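Local coordinates for protein sulfoquinovosidase (Escherichia coli, PDB 5AEG) that hydrolyses sulfoquinovosyl diacylglycerides and simple sulfoquinovosides to release sulfoquinovose, which the bacterium degrades as a source of carbon and sulfur, at residues Glu248-Ile253 with Glu449-Met454; Arg102-Leu107 with Lys221-Phe226; Met50-Phe55 with Cys169-Gly174. All blocks are in the same frame, centred on the assembly; numbering follows the deposited sequence.

Contact 1 of 3, residues Glu248-Ile253 with Glu449-Met454; sequences ELPDWI and EILFFM
Trp-252 and Glu-449 make the polar part of this contact, a single hydrogen bond from the indole NE1 to the backbone O of Glu-449 at 2.9 Å. The bond is fairly straight, with an N-H...O angle of 163°, and the oxygen lies almost in the ring plane, where the N-H points. At the acceptor, the donor is tilted 27° from the carbonyl plane. A tryptophan suits the place because it pairs one directed N-H with a broad apolar ring.

Next to this bond the ring of Pro-250 packs against the same peptide group: its CG lies 3.5 Å from the backbone C of Glu-449. Glu-449 takes part through its backbone, and its side chain starts away from the other segment.

In the fold, residues 248-253 lie in the loop between helix 232-243 and strand 257-260, while 449-454 runs into strand 451-454. Both strands belong to the parallel eight-stranded barrel of the family 31 TIM-barrel domain. The contact therefore sets the loop leading into one barrel strand against the start of another; Leu-451 is also bonded through its backbone to Gly-400 and Trp-402.

The apolar contacts converge on Leu-451, whose CG is anti to the backbone N (chi1 -174°). Its CD1 meets CD2 of Leu-249 at 3.4 Å, but the shortness is doubtful because Leu-451 is modelled nearly flat at CG; the two chains cross obliquely. The Ile-253 side chain comes in at about a right angle, with its CD1 3.9 Å from Leu-451 CD2. The same CD1 sits 3.6 Å above the plane of the Trp-252 indole, offset toward the rim. CD of Pro-250 lies 4.1 Å from Leu-451 CB, the two side chains again meeting at about a right angle.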
loop_
_atom_site.group_PDB
_atom_site.type_symbol
_atom_site.label_atom_id
_atom_site.label_comp_id
_atom_site.label_asym_id
_atom_site.label_seq_id
_atom_site.Cartn_x
_atom_site.Cartn_y
_atom_site.Cartn_z
ATOM N N GLU A 248 8.312 -14.054 6.326
ATOM C CA GLU A 248 9.482 -14.098 5.464
ATOM C C GLU A 248 9.096 -14.503 4.041
ATOM O O GLU A 248 8.216 -15.294 3.837
ATOM C CB GLU A 248 10.525 -15.088 5.985
ATOM C CG GLU A 248 11.136 -14.632 7.297
ATOM C CD GLU A 248 12.203 -15.575 7.842
ATOM O OE1 GLU A 248 12.405 -16.669 7.309
ATOM O OE2 GLU A 248 12.846 -15.183 8.791
ATOM N N LEU A 249 9.743 -13.844 3.052
ATOM C CA LEU A 249 9.529 -14.144 1.631
ATOM C C LEU A 249 10.097 -15.513 1.268
ATOM O O LEU A 249 11.136 -15.936 1.797
ATOM C CB LEU A 249 10.222 -13.105 0.748
ATOM C CG LEU A 249 9.730 -11.656 0.846
ATOM C CD1 LEU A 249 10.577 -10.701 0.007
ATOM C CD2 LEU A 249 8.306 -11.567 0.379
ATOM N N PRO A 250 9.500 -16.141 0.274
ATOM C CA PRO A 250 10.164 -17.356 -0.211
ATOM C C PRO A 250 11.510 -17.076 -0.721
ATOM O O PRO A 250 11.740 -15.997 -1.326
ATOM C CB PRO A 250 9.272 -17.851 -1.310
ATOM C CG PRO A 250 7.915 -17.230 -1.041
ATOM C CD PRO A 250 8.178 -15.934 -0.340
ATOM N N ASP A 251 12.389 -18.061 -0.559
ATOM C CA ASP A 251 13.794 -17.943 -0.960
ATOM C C ASP A 251 13.981 -17.599 -2.435
ATOM O O ASP A 251 14.929 -16.953 -2.802
ATOM C CB ASP A 251 14.584 -19.228 -0.633
ATOM C CG ASP A 251 16.103 -18.976 -0.653
ATOM O OD1 ASP A 251 16.555 -18.143 0.178
ATOM O OD2 ASP A 251 16.775 -19.446 -1.573
ATOM N N TRP A 252 13.050 -18.042 -3.268
ATOM C CA TRP A 252 13.187 -17.891 -4.705
ATOM C C TRP A 252 12.928 -16.420 -5.202
ATOM O O TRP A 252 13.324 -16.040 -6.330
ATOM C CB TRP A 252 12.319 -18.928 -5.451
ATOM C CG TRP A 252 10.856 -18.856 -5.121
ATOM C CD1 TRP A 252 10.199 -19.626 -4.228
ATOM C CD2 TRP A 252 9.869 -17.975 -5.703
ATOM N NE1 TRP A 252 8.881 -19.317 -4.232
ATOM C CE2 TRP A 252 8.648 -18.297 -5.109
ATOM C CE3 TRP A 252 9.901 -16.992 -6.727
ATOM C CZ2 TRP A 252 7.469 -17.655 -5.432
ATOM C CZ3 TRP A 252 8.733 -16.348 -7.069
ATOM C CH2 TRP A 252 7.514 -16.689 -6.440
ATOM N N ILE A 253 12.294 -15.610 -4.361
ATOM C CA ILE A 253 12.095 -14.165 -4.669
ATOM C C ILE A 253 13.391 -13.422 -4.932
ATOM O O ILE A 253 13.453 -12.585 -5.811
ATOM C CB ILE A 253 11.292 -13.439 -3.558
ATOM C CG1 ILE A 253 9.879 -14.025 -3.459
ATOM C CG2 ILE A 253 11.190 -11.945 -3.908
ATOM C CD1 ILE A 253 8.928 -13.687 -4.593
ATOM N N GLU A 449 6.422 -20.059 0.943
ATOM C CA GLU A 449 6.715 -20.755 -0.304
ATOM C C GLU A 449 6.021 -20.144 -1.505
ATOM O O GLU A 449 6.566 -20.137 -2.621
ATOM C CB GLU A 449 6.313 -22.273 -0.232
ATOM C CG GLU A 449 7.263 -23.201 0.541
ATOM C CD GLU A 449 6.572 -24.531 0.892
ATOM O OE1 GLU A 449 6.053 -25.196 -0.034
ATOM O OE2 GLU A 449 6.465 -24.856 2.100
ATOM N N ILE A 450 4.787 -19.736 -1.324
ATOM C CA ILE A 450 4.031 -19.008 -2.332
ATOM C C ILE A 450 3.985 -17.526 -1.958
ATOM O O ILE A 450 3.831 -17.171 -0.791
ATOM C CB ILE A 450 2.594 -19.612 -2.456
ATOM C CG1 ILE A 450 2.718 -20.997 -3.123
ATOM C CG2 ILE A 450 1.599 -18.739 -3.220
ATOM C CD1 ILE A 450 1.405 -21.800 -3.120
ATOM N N LEU A 451 4.078 -16.678 -2.975
ATOM C CA LEU A 451 4.070 -15.197 -2.759
ATOM C C LEU A 451 2.940 -14.536 -3.578
ATOM O O LEU A 451 2.960 -14.562 -4.835
ATOM C CB LEU A 451 5.483 -14.604 -3.087
ATOM C CG LEU A 451 5.374 -13.126 -2.671
ATOM C CD1 LEU A 451 5.540 -12.777 -1.220
ATOM C CD2 LEU A 451 5.529 -12.060 -3.726
ATOM N N PHE A 452 1.973 -13.973 -2.892
ATOM C CA PHE A 452 0.982 -13.116 -3.559
ATOM C C PHE A 452 1.260 -11.648 -3.264
ATOM O O PHE A 452 1.858 -11.277 -2.224
ATOM C CB PHE A 452 -0.477 -13.505 -3.255
ATOM C CG PHE A 452 -0.879 -13.360 -1.877
ATOM C CD1 PHE A 452 -1.440 -12.160 -1.412
ATOM C CD2 PHE A 452 -0.793 -14.434 -1.029
ATOM C CE1 PHE A 452 -1.858 -12.062 -0.076
ATOM C CE2 PHE A 452 -1.151 -14.327 0.282
ATOM C CZ PHE A 452 -1.706 -13.173 0.764
ATOM N N PHE A 453 0.825 -10.806 -4.159
ATOM C CA PHE A 453 1.070 -9.397 -4.003
ATOM C C PHE A 453 -0.208 -8.633 -4.281
ATOM O O PHE A 453 -0.949 -9.015 -5.208
ATOM C CB PHE A 453 2.290 -8.920 -4.819
ATOM C CG PHE A 453 2.286 -9.330 -6.269
ATOM C CD1 PHE A 453 2.777 -10.552 -6.652
ATOM C CD2 PHE A 453 1.890 -8.421 -7.247
ATOM C CE1 PHE A 453 2.745 -10.945 -7.985
ATOM C CE2 PHE A 453 1.901 -8.778 -8.595
ATOM C CZ PHE A 453 2.345 -10.038 -8.947
ATOM N N MET A 454 -0.416 -7.546 -3.528
ATOM C CA MET A 454 -1.639 -6.768 -3.598
ATOM C C MET A 454 -1.360 -5.326 -3.778
ATOM O O MET A 454 -0.278 -4.823 -3.360
ATOM C CB MET A 454 -2.414 -6.931 -2.217
ATOM C CG MET A 454 -2.700 -8.383 -1.944
ATOM S SD MET A 454 -3.855 -8.619 -0.581
ATOM C CE MET A 454 -5.416 -8.076 -1.273
#

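Contact 2 of 3, residues Arg102-Leu107 with Lys221-Phe226; sequences RLLLEL and KATLRF
The carbonyl O of Leu-107 is approached by three groups: the backbone N of Ala-222 at 2.9 Å, a water that donates to it at 2.9 Å, and the CA-H of Lys-221. The same water has a weak bond to OG1 of Thr-223. Strands 103-109 and 221-228 run antiparallel here, 175° between their directions, in the N-terminal β-sheet region of the enzyme. Leu-103/Phe-226, Leu-105/Leu-224 and Leu-107/Ala-222 are the hydrogen-bonded pairs. The shortest of their bonds, from Leu-107 N to Ala-222 O, measures 2.7 Å and is nearly straight, whereas Leu-103 N to Phe-226 O is weak.

These pairs carry apolar side chains on one face. Leu-103 lies beside Phe-226, its CD2 3.8 Å from ring CD1, and Leu-105 reaches ring CE1 with CD1 at 4.0 Å. An alanine in place of Phe-226 would probably open a gap beside these two leucines and deprive Leu-121 of strand 116-122 of its ring contact.

The other face is mixed, with Leu-104 among Glu-106, Thr-223 and Arg-225. In Leu-104, chi1 (179°) sets CG anti to the backbone N, and chi2 then turns CD1 over the Arg-225 guanidinium, 3.5 Å above its plane and off-centre. Arginine suits this side: its flat group can lie on a methyl while NH2 forms a salt bridge with Asp-198. The all-apolar face is thus buried, with Leu-107, Leu-224 and Phe-226 against strand 116-122, whereas the mixed face stays partly exposed and can take a water and a salt bridge.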
loop_
_atom_site.group_PDB
_atom_site.type_symbol
_atom_site.label_atom_id
_atom_site.label_comp_id
_atom_site.label_asym_id
_atom_site.label_seq_id
_atom_site.Cartn_x
_atom_site.Cartn_y
_atom_site.Cartn_z
ATOM N N ARG A 102 -1.281 0.403 26.299
ATOM C CA ARG A 102 -1.592 1.420 25.337
ATOM C C ARG A 102 -2.627 2.350 25.906
ATOM O O ARG A 102 -3.573 1.933 26.585
ATOM C CB ARG A 102 -2.186 0.787 24.079
ATOM C CG ARG A 102 -1.371 -0.327 23.482
ATOM C CD ARG A 102 -1.731 -0.599 22.007
ATOM N NE ARG A 102 -1.004 -1.798 21.540
ATOM C CZ ARG A 102 -1.318 -3.075 21.795
ATOM N NH1 ARG A 102 -2.386 -3.369 22.488
ATOM N NH2 ARG A 102 -0.578 -4.093 21.298
ATOM N N LEU A 103 -2.496 3.612 25.621
ATOM C CA LEU A 103 -3.603 4.499 25.844
ATOM C C LEU A 103 -4.805 4.132 24.968
ATOM O O LEU A 103 -4.671 4.081 23.748
ATOM C CB LEU A 103 -3.150 5.890 25.662
ATOM C CG LEU A 103 -4.271 6.935 25.725
ATOM C CD1 LEU A 103 -4.877 6.963 27.138
ATOM C CD2 LEU A 103 -3.864 8.280 25.286
ATOM N N LEU A 104 -5.970 3.815 25.563
ATOM C CA LEU A 104 -7.256 3.545 24.837
ATOM C C LEU A 104 -8.255 4.697 25.046
ATOM O O LEU A 104 -8.548 5.038 26.237
ATOM C CB LEU A 104 -7.842 2.239 25.330
ATOM C CG LEU A 104 -9.162 1.707 24.796
ATOM C CD1 LEU A 104 -8.995 1.467 23.302
ATOM C CD2 LEU A 104 -9.602 0.408 25.491
ATOM N N LEU A 105 -8.689 5.403 23.949
ATOM C CA LEU A 105 -9.765 6.404 24.016
ATOM C C LEU A 105 -10.978 5.836 23.351
ATOM O O LEU A 105 -10.921 5.373 22.199
ATOM C CB LEU A 105 -9.403 7.739 23.370
ATOM C CG LEU A 105 -8.157 8.483 23.800
ATOM C CD1 LEU A 105 -8.159 9.863 23.103
ATOM C CD2 LEU A 105 -8.081 8.658 25.306
ATOM N N GLU A 106 -12.098 5.817 24.062
ATOM C CA GLU A 106 -13.319 5.221 23.532
ATOM C C GLU A 106 -14.415 6.272 23.588
ATOM O O GLU A 106 -14.894 6.627 24.686
ATOM C CB GLU A 106 -13.734 3.997 24.343
ATOM C CG GLU A 106 -12.861 2.782 24.176
ATOM C CD GLU A 106 -13.120 1.776 25.289
ATOM O OE1 GLU A 106 -12.892 2.132 26.466
ATOM O OE2 GLU A 106 -13.575 0.673 24.992
ATOM N N LEU A 107 -14.870 6.713 22.412
ATOM C CA LEU A 107 -15.833 7.791 22.309
ATOM C C LEU A 107 -17.154 7.203 21.880
ATOM O O LEU A 107 -17.211 6.434 20.917
ATOM C CB LEU A 107 -15.364 8.746 21.253
ATOM C CG LEU A 107 -15.253 10.179 21.565
ATOM C CD1 LEU A 107 -14.528 10.850 20.383
ATOM C CD2 LEU A 107 -16.646 10.720 21.815
ATOM N N LYS A 221 -19.363 6.619 16.969
ATOM C CA LYS A 221 -18.457 6.150 17.983
ATOM C C LYS A 221 -17.063 6.114 17.402
ATOM O O LYS A 221 -16.889 6.076 16.173
ATOM C CB LYS A 221 -18.870 4.759 18.432
ATOM C CG LYS A 221 -18.626 3.605 17.444
ATOM C CD LYS A 221 -19.474 2.349 17.725
ATOM C CE LYS A 221 -18.713 1.023 17.669
ATOM N NZ LYS A 221 -18.084 0.630 16.370
ATOM N N ALA A 222 -16.073 6.147 18.269
ATOM C CA ALA A 222 -14.677 5.998 17.833
ATOM C C ALA A 222 -13.836 5.349 18.887
ATOM O O ALA A 222 -14.001 5.635 20.082
ATOM C CB ALA A 222 -14.139 7.345 17.512
ATOM N N THR A 223 -12.890 4.526 18.460
ATOM C CA THR A 223 -11.909 3.946 19.358
ATOM C C THR A 223 -10.516 4.221 18.813
ATOM O O THR A 223 -10.232 3.808 17.660
ATOM C CB THR A 223 -12.095 2.448 19.405
ATOM O OG1 THR A 223 -13.416 2.155 19.928
ATOM C CG2 THR A 223 -11.045 1.840 20.283
ATOM N N LEU A 224 -9.696 4.886 19.615
ATOM C CA LEU A 224 -8.328 5.252 19.242
ATOM C C LEU A 224 -7.339 4.645 20.250
ATOM O O LEU A 224 -7.588 4.671 21.451
ATOM C CB LEU A 224 -8.146 6.767 19.292
ATOM C CG LEU A 224 -9.120 7.631 18.517
ATOM C CD1 LEU A 224 -10.395 7.907 19.340
ATOM C CD2 LEU A 224 -8.452 8.920 18.060
ATOM N N ARG A 225 -6.204 4.176 19.779
ATOM C CA ARG A 225 -5.176 3.593 20.655
ATOM C C ARG A 225 -3.887 4.275 20.365
ATOM O O ARG A 225 -3.597 4.568 19.202
ATOM C CB ARG A 225 -4.953 2.148 20.312
ATOM C CG ARG A 225 -5.962 1.169 20.902
ATOM C CD ARG A 225 -5.839 -0.163 20.129
ATOM N NE ARG A 225 -7.149 -0.671 19.809
ATOM C CZ ARG A 225 -7.920 -1.258 20.700
ATOM N NH1 ARG A 225 -7.461 -1.459 21.923
ATOM N NH2 ARG A 225 -9.121 -1.648 20.363
ATOM N N PHE A 226 -3.086 4.510 21.410
ATOM C CA PHE A 226 -1.772 5.171 21.276
ATOM C C PHE A 226 -0.715 4.374 22.028
ATOM O O PHE A 226 -1.010 3.704 23.097
ATOM C CB PHE A 226 -1.731 6.573 21.833
ATOM C CG PHE A 226 -2.759 7.511 21.319
ATOM C CD1 PHE A 226 -4.097 7.350 21.642
ATOM C CD2 PHE A 226 -2.387 8.611 20.560
ATOM C CE1 PHE A 226 -5.024 8.243 21.218
ATOM C CE2 PHE A 226 -3.313 9.526 20.136
ATOM C CZ PHE A 226 -4.657 9.331 20.465
HETATM O O HOH W 1 -15.965 3.840 21.358
#

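Contact 3 of 3, residues Met50-Phe55 with Cys169-Gly174; sequences MFRGNF and CKENAG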
loop_
_atom_site.group_PDB
_atom_site.type_symbol
_atom_site.label_atom_id
_atom_site.label_comp_id
_atom_site.label_asym_id
_atom_site.label_seq_id
_atom_site.Cartn_x
_atom_site.Cartn_y
_atom_site.Cartn_z
ATOM N N MET A 50 -19.781 7.336 -7.267
ATOM C CA MET A 50 -18.775 6.300 -7.332
ATOM C C MET A 50 -17.782 6.435 -8.490
ATOM O O MET A 50 -16.544 6.107 -8.342
ATOM C CB MET A 50 -19.434 4.967 -7.421
ATOM C CG MET A 50 -20.288 4.724 -6.188
ATOM S SD MET A 50 -20.750 3.016 -5.898
ATOM C CE MET A 50 -22.007 2.779 -7.217
ATOM N N PHE A 51 -18.281 6.892 -9.648
ATOM C CA PHE A 51 -17.476 6.935 -10.881
ATOM C C PHE A 51 -16.612 5.672 -11.117
ATOM O O PHE A 51 -15.344 5.742 -11.324
ATOM C CB PHE A 51 -16.586 8.195 -10.835
ATOM C CG PHE A 51 -17.320 9.477 -10.966
ATOM C CD1 PHE A 51 -17.963 9.778 -12.187
ATOM C CD2 PHE A 51 -17.381 10.412 -9.930
ATOM C CE1 PHE A 51 -18.634 10.966 -12.331
ATOM C CE2 PHE A 51 -18.056 11.634 -10.083
ATOM C CZ PHE A 51 -18.684 11.903 -11.280
ATOM N N ARG A 52 -17.214 4.486 -10.990
ATOM C CA ARG A 52 -16.464 3.229 -11.278
ATOM C C ARG A 52 -15.198 3.045 -10.417
ATOM O O ARG A 52 -14.250 2.339 -10.789
ATOM C CB ARG A 52 -16.134 3.112 -12.721
ATOM C CG ARG A 52 -17.331 3.596 -13.558
ATOM C CD ARG A 52 -17.106 3.559 -15.057
ATOM N NE ARG A 52 -17.188 2.207 -15.577
ATOM C CZ ARG A 52 -16.730 1.802 -16.759
ATOM N NH1 ARG A 52 -16.111 2.627 -17.611
ATOM N NH2 ARG A 52 -16.883 0.537 -17.078
ATOM N N GLY A 53 -15.228 3.645 -9.232
ATOM C CA GLY A 53 -14.081 3.502 -8.303
ATOM C C GLY A 53 -13.309 4.734 -8.119
ATOM O O GLY A 53 -12.505 4.786 -7.187
ATOM N N ASN A 54 -13.540 5.730 -8.982
ATOM C CA ASN A 54 -12.956 7.052 -8.846
ATOM C C ASN A 54 -13.811 8.016 -7.979
ATOM O O ASN A 54 -14.285 9.115 -8.425
ATOM C CB ASN A 54 -12.664 7.656 -10.185
ATOM C CG ASN A 54 -11.663 6.855 -10.978
ATOM O OD1 ASN A 54 -10.534 6.732 -10.620
ATOM N ND2 ASN A 54 -12.098 6.336 -12.075
ATOM N N PHE A 55 -13.999 7.568 -6.728
ATOM C CA PHE A 55 -15.046 8.090 -5.897
ATOM C C PHE A 55 -14.993 9.579 -5.743
ATOM O O PHE A 55 -13.954 10.164 -5.404
ATOM C CB PHE A 55 -14.982 7.486 -4.484
ATOM C CG PHE A 55 -15.454 6.115 -4.384
ATOM C CD1 PHE A 55 -14.604 5.026 -4.566
ATOM C CD2 PHE A 55 -16.779 5.854 -4.016
ATOM C CE1 PHE A 55 -15.028 3.758 -4.436
ATOM C CE2 PHE A 55 -17.205 4.574 -3.858
ATOM C CZ PHE A 55 -16.360 3.490 -4.070
ATOM N N CYS A 169 -11.731 14.531 -17.316
ATOM C CA CYS A 169 -12.786 14.726 -18.288
ATOM C C CYS A 169 -13.596 13.462 -18.498
ATOM O O CYS A 169 -14.726 13.560 -18.826
ATOM C CB CYS A 169 -12.225 15.262 -19.587
ATOM S SG CYS A 169 -11.657 16.976 -19.394
ATOM N N LYS A 170 -13.027 12.302 -18.215
ATOM C CA LYS A 170 -13.626 10.983 -18.418
ATOM C C LYS A 170 -13.730 10.342 -17.001
ATOM O O LYS A 170 -12.814 9.817 -16.477
ATOM C CB LYS A 170 -12.586 10.302 -19.312
ATOM C CG LYS A 170 -12.883 8.934 -19.860
ATOM C CD LYS A 170 -11.615 8.335 -20.506
ATOM C CE LYS A 170 -10.673 7.694 -19.484
ATOM N NZ LYS A 170 -9.862 6.537 -20.004
ATOM N N GLU A 171 -14.854 10.404 -16.351
ATOM C CA GLU A 171 -15.067 9.577 -15.130
ATOM C C GLU A 171 -14.230 9.910 -13.918
ATOM O O GLU A 171 -13.984 9.058 -13.110
ATOM C CB GLU A 171 -14.971 8.078 -15.438
ATOM C CG GLU A 171 -16.046 7.625 -16.418
ATOM C CD GLU A 171 -17.270 6.948 -15.780
ATOM O OE1 GLU A 171 -17.775 7.358 -14.695
ATOM O OE2 GLU A 171 -17.742 5.983 -16.419
ATOM N N ASN A 172 -13.880 11.167 -13.785
ATOM C CA ASN A 172 -13.326 11.725 -12.564
ATOM C C ASN A 172 -12.069 10.930 -12.205
ATOM O O ASN A 172 -11.785 10.694 -11.008
ATOM C CB ASN A 172 -14.346 11.595 -11.410
ATOM C CG ASN A 172 -14.018 12.488 -10.283
ATOM O OD1 ASN A 172 -13.693 13.638 -10.513
ATOM N ND2 ASN A 172 -14.114 12.014 -9.043
ATOM N N ALA A 173 -11.315 10.523 -13.224
ATOM C CA ALA A 173 -10.200 9.560 -13.010
ATOM C C ALA A 173 -8.830 10.156 -12.703
ATOM O O ALA A 173 -7.863 9.352 -12.443
ATOM C CB ALA A 173 -10.119 8.600 -14.177
ATOM N N GLY A 174 -8.707 11.464 -12.719
ATOM C CA GLY A 174 -7.397 12.136 -12.530
ATOM C C GLY A 174 -6.933 11.950 -11.077
ATOM O O GLY A 174 -5.728 11.818 -10.816
HETATM O O HOH W 2 -8.213 6.726 -11.843
#
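Phe-51 turns one ring face toward Asn-172 and its edge toward Glu-171, in a contact between two irregular loops: residues 50-55 join strand 39-49 to strand 56-74, and residues 169-174 follow helix 162-169. Asn-172 CB stands over the ring in a CH-pi contact, 3.8 Å from the centroid and 20° off its normal; the two chains cross at about a right angle. OE1 of Glu-171 lies in the ring plane, 3.5 Å from CD1, where the aromatic C-H edge suits a carboxylate, and the two planes are nearly perpendicular at 86°.

In Asn-172, CG is anti to the backbone N (chi1 -163°); ND2, still touching Phe-51 CD2, donates to Asn-54 O at 3.0 Å. Asn-54 is the centre of an inverse gamma turn, and its side chain approaches Ala-173. The salt bridge from Arg-52 NE to Glu-171 OE2 is long, 3.9 Å, and OE2 is too close to a neighbour for its place to be sure.

The contact lies near the active site: the side chain of Asn-54 is about 7 Å from that of Asp-472, the inferred proton donor, and about 9 Å from a calcium ion. A water donates to both Asn-54 OD1, at 2.6 Å, and Ala-173 O, at 2.7 Å.

In the fold
The three contacts are well separated, with centres 33 to 35 Å apart and no touching atoms. Contacts 2 and 3 interleave along the chain: 50-55, 102-107, 169-174 and then 221-226. Both thus draw on the N-terminal β-strand region, contact 2 within its strands and contact 3 in loops, one of which joins strands 39-49 and 56-74. Contact 1 comes after both, inside the TIM-barrel domain, and lies across the chain's centre from contact 3. Contact 3 lies near Asp-472, the inferred proton donor, and Glu-408, probably an active-site residue, whereas contacts 1 and 2 join parts of the barrel and of the β-region away from the annotated sites.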